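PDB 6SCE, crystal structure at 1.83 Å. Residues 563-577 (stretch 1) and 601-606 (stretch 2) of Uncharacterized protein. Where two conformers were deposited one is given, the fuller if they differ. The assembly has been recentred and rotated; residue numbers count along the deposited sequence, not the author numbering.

Stretch 1 563-577: GLRERAPIMAELVRS
Stretch 2 (601-606) PNLVYM

A single hydrogen bond joins the two stretches, and it reaches a helix carbonyl already in use: Asn-602 ND2 donates to Ala-572 O (2.9 Å, N-H...O angle 165°), the same oxygen that accepts Arg-576 N at 3.1 Å within the helix. Stretch 1 is helical throughout, part of a longer helix, kinked where the nitrogens of Pro-569 and Ile-570 lack bonds to the preceding turn; Pro-569 has no amide hydrogen to give. A wider pi-type turn occupies 575-577. Stretch 2 enters as loop, with Asn-602 at phi/psi -114/9, then extends as a strand from Leu-603 (-115/151). The axes approach to 10.2 Å, with N-to-C directions 136° apart, so the register runs backward: CA of Ala-572 lies 6.3 Å from CA of Asn-602, and CA of Leu-564 lies 8.5 Å from CA of Tyr-605. Asn-602 (chi1 72°, p; chi2 -10°) points toward the helix, its OD1 3.5 Å from Ala-572 CB and its ND2 3.4 Å from Val-575 CG1. Leu-603 (m, t) supplies the apolar centre: CD1 lies 3.9 Å from Ala-568 CB and 4.3 Å from Ala-572 CB, while CD2 lies 3.9 Å from CG of selenomethionine Met-571 (chi1 t, chi2 p, chi3 t) and 4.3 Å from Val-575 CG2 (chi1 t). Leu-603 also touches the helix backbone, its CD1 lying 3.7 Å from Ala-568 O. Tyr-605 (chi1 -71°, m; chi2 88°) starts sideways, but its end comes nearer, placing OH 3.3 Å from Ala-568 CB; Leu-564 (m, t) meets the ring edge, CB to CE2 4.4 Å. Val-604 (t) is out of reach and Met-606, also selenomethionine, points away. Beyond the contact, Arg-576 NH2 forms a salt bridge with Glu-573 OE1 at 2.9 Å. The two stretches together bury 371 Å².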

# COMPACT_ATOMS: atom_id res chain seq x y z
N GLY A 563 15.54 5.12 22.04
CA GLY A 563 15.83 4.31 20.85
C GLY A 563 14.62 4.25 19.93
O GLY A 563 14.76 4.27 18.70
N LEU A 564 13.44 4.19 20.54
CA LEU A 564 12.18 4.12 19.82
C LEU A 564 11.86 5.44 19.12
O LEU A 564 11.41 5.44 17.97
CB LEU A 564 11.04 3.74 20.76
CG LEU A 564 11.21 2.42 21.53
CD1 LEU A 564 10.03 2.20 22.46
CD2 LEU A 564 11.40 1.25 20.58
N ARG A 565 12.08 6.57 19.80
CA ARG A 565 11.88 7.89 19.17
C ARG A 565 12.74 8.05 17.92
O ARG A 565 12.27 8.56 16.91
CB ARG A 565 12.19 9.03 20.15
CG ARG A 565 11.14 9.21 21.23
CD ARG A 565 11.52 10.31 22.21
NE ARG A 565 10.98 10.06 23.55
CZ ARG A 565 9.71 10.25 23.93
NH1 ARG A 565 8.80 10.69 23.06
NH2 ARG A 565 9.35 9.99 25.18
N GLU A 566 14.00 7.61 18.00
CA GLU A 566 14.95 7.74 16.89
C GLU A 566 14.57 6.82 15.73
O GLU A 566 14.84 7.13 14.56
CB GLU A 566 16.37 7.40 17.36
CG GLU A 566 17.46 7.69 16.32
N ARG A 567 13.96 5.68 16.06
CA ARG A 567 13.62 4.69 15.05
C ARG A 567 12.27 4.94 14.38
O ARG A 567 12.05 4.51 13.24
CB ARG A 567 13.68 3.30 15.67
CG ARG A 567 15.09 2.74 15.76
CD ARG A 567 15.54 2.17 14.42
NE ARG A 567 14.71 1.03 14.04
CZ ARG A 567 14.68 0.46 12.84
NH1 ARG A 567 15.44 0.91 11.85
NH2 ARG A 567 13.88 -0.57 12.62
N ALA A 568 11.38 5.68 15.05
CA ALA A 568 9.99 5.81 14.62
C ALA A 568 9.78 6.31 13.18
O ALA A 568 8.95 5.76 12.47
CB ALA A 568 9.22 6.67 15.60
N PRO A 569 10.52 7.35 12.75
CA PRO A 569 10.31 7.85 11.40
C PRO A 569 10.58 6.79 10.32
O PRO A 569 9.77 6.64 9.40
CB PRO A 569 11.33 8.99 11.28
CG PRO A 569 11.61 9.40 12.70
CD PRO A 569 11.53 8.14 13.49
N ILE A 570 11.68 6.07 10.44
CA ILE A 570 12.01 5.02 9.47
C ILE A 570 11.09 3.82 9.65
O ILE A 570 10.62 3.26 8.68
CB ILE A 570 13.50 4.62 9.54
CG1 ILE A 570 14.33 5.70 8.84
CG2 ILE A 570 13.75 3.25 8.90
CD1 ILE A 570 15.79 5.35 8.66
N MSE A 571 10.80 3.45 10.89
CA MSE A 571 9.90 2.33 11.14
C MSE A 571 8.54 2.54 10.50
O MSE A 571 7.99 1.60 9.93
CB MSE A 571 9.75 2.10 12.62
CG MSE A 571 8.98 0.82 12.91
SE MSE A 571 10.24 -0.68 12.75
CE MSE A 571 9.20 -1.87 13.94
N ALA A 572 7.98 3.75 10.60
CA ALA A 572 6.64 4.03 10.07
C ALA A 572 6.59 3.80 8.56
O ALA A 572 5.59 3.29 8.02
CB ALA A 572 6.20 5.45 10.41
N GLU A 573 7.69 4.15 7.87
CA GLU A 573 7.75 3.99 6.42
C GLU A 573 8.02 2.55 6.03
O GLU A 573 7.50 2.08 5.02
CB GLU A 573 8.83 4.91 5.81
CG GLU A 573 8.64 6.39 6.12
CD GLU A 573 7.36 6.97 5.58
OE1 GLU A 573 6.78 6.41 4.63
OE2 GLU A 573 6.91 8.00 6.12
N LEU A 574 8.85 1.86 6.81
CA LEU A 574 9.10 0.44 6.57
C LEU A 574 7.80 -0.33 6.73
O LEU A 574 7.47 -1.20 5.92
CB LEU A 574 10.16 -0.12 7.55
CG LEU A 574 10.31 -1.64 7.56
CD1 LEU A 574 10.97 -2.09 6.25
CD2 LEU A 574 11.07 -2.12 8.79
N VAL A 575 7.07 -0.03 7.80
CA VAL A 575 5.81 -0.70 8.08
C VAL A 575 4.84 -0.48 6.91
O VAL A 575 4.27 -1.44 6.38
CB VAL A 575 5.21 -0.22 9.42
CG1 VAL A 575 3.75 -0.67 9.58
CG2 VAL A 575 6.06 -0.75 10.58
N ARG A 576 4.70 0.78 6.49
CA ARG A 576 3.80 1.14 5.40
C ARG A 576 4.17 0.45 4.10
O ARG A 576 3.33 -0.17 3.45
CB ARG A 576 3.76 2.67 5.19
CG ARG A 576 2.90 3.10 3.99
CD ARG A 576 2.75 4.62 3.88
NE ARG A 576 4.00 5.29 3.50
CZ ARG A 576 4.38 5.58 2.24
NH1 ARG A 576 3.63 5.28 1.19
NH2 ARG A 576 5.55 6.18 2.04
N SER A 577 5.43 0.57 3.72
CA SER A 577 5.86 0.14 2.39
C SER A 577 5.99 -1.37 2.29
O SER A 577 5.45 -1.97 1.35
CB SER A 577 7.17 0.82 2.02
OG SER A 577 6.96 2.21 1.94
N PRO A 601 0.45 7.19 13.32
CA PRO A 601 -0.76 6.46 12.91
C PRO A 601 -0.60 4.94 12.77
O PRO A 601 -1.58 4.22 12.94
CB PRO A 601 -1.11 7.08 11.55
CG PRO A 601 -0.42 8.40 11.52
CD PRO A 601 0.82 8.23 12.35
N ASN A 602 0.59 4.47 12.43
CA ASN A 602 0.78 3.02 12.26
C ASN A 602 1.71 2.37 13.28
O ASN A 602 2.05 1.21 13.13
CB ASN A 602 1.20 2.67 10.82
CG ASN A 602 2.62 3.08 10.48
OD1 ASN A 602 3.27 3.79 11.23
ND2 ASN A 602 3.10 2.64 9.30
N LEU A 603 2.10 3.10 14.31
CA LEU A 603 2.93 2.50 15.38
C LEU A 603 2.18 2.46 16.70
O LEU A 603 1.31 3.29 16.94
CB LEU A 603 4.24 3.25 15.54
CG LEU A 603 5.04 3.49 14.27
CD1 LEU A 603 6.27 4.33 14.57
CD2 LEU A 603 5.44 2.16 13.64
N VAL A 604 2.51 1.47 17.53
CA VAL A 604 1.92 1.29 18.87
C VAL A 604 3.11 1.23 19.84
O VAL A 604 4.10 0.54 19.58
CB VAL A 604 1.09 -0.01 18.95
CG1 VAL A 604 0.60 -0.28 20.37
CG2 VAL A 604 -0.09 0.05 17.99
N TYR A 605 3.03 1.99 20.93
CA TYR A 605 4.13 2.13 21.88
C TYR A 605 3.80 1.43 23.18
O TYR A 605 2.74 1.67 23.77
CB TYR A 605 4.40 3.60 22.15
CG TYR A 605 5.02 4.29 20.97
CD1 TYR A 605 4.23 4.87 19.98
CD2 TYR A 605 6.39 4.36 20.83
CE1 TYR A 605 4.81 5.51 18.89
CE2 TYR A 605 6.97 4.99 19.76
CZ TYR A 605 6.18 5.56 18.79
OH TYR A 605 6.79 6.18 17.73
N MSE A 606 4.70 0.55 23.62
CA MSE A 606 4.50 -0.19 24.88
C MSE A 606 5.77 -0.21 25.69
O MSE A 606 6.87 0.09 25.19
CB MSE A 606 4.10 -1.63 24.59
CG MSE A 606 2.79 -1.69 23.80
SE MSE A 606 2.24 -3.55 23.65
CE MSE A 606 1.24 -3.76 25.36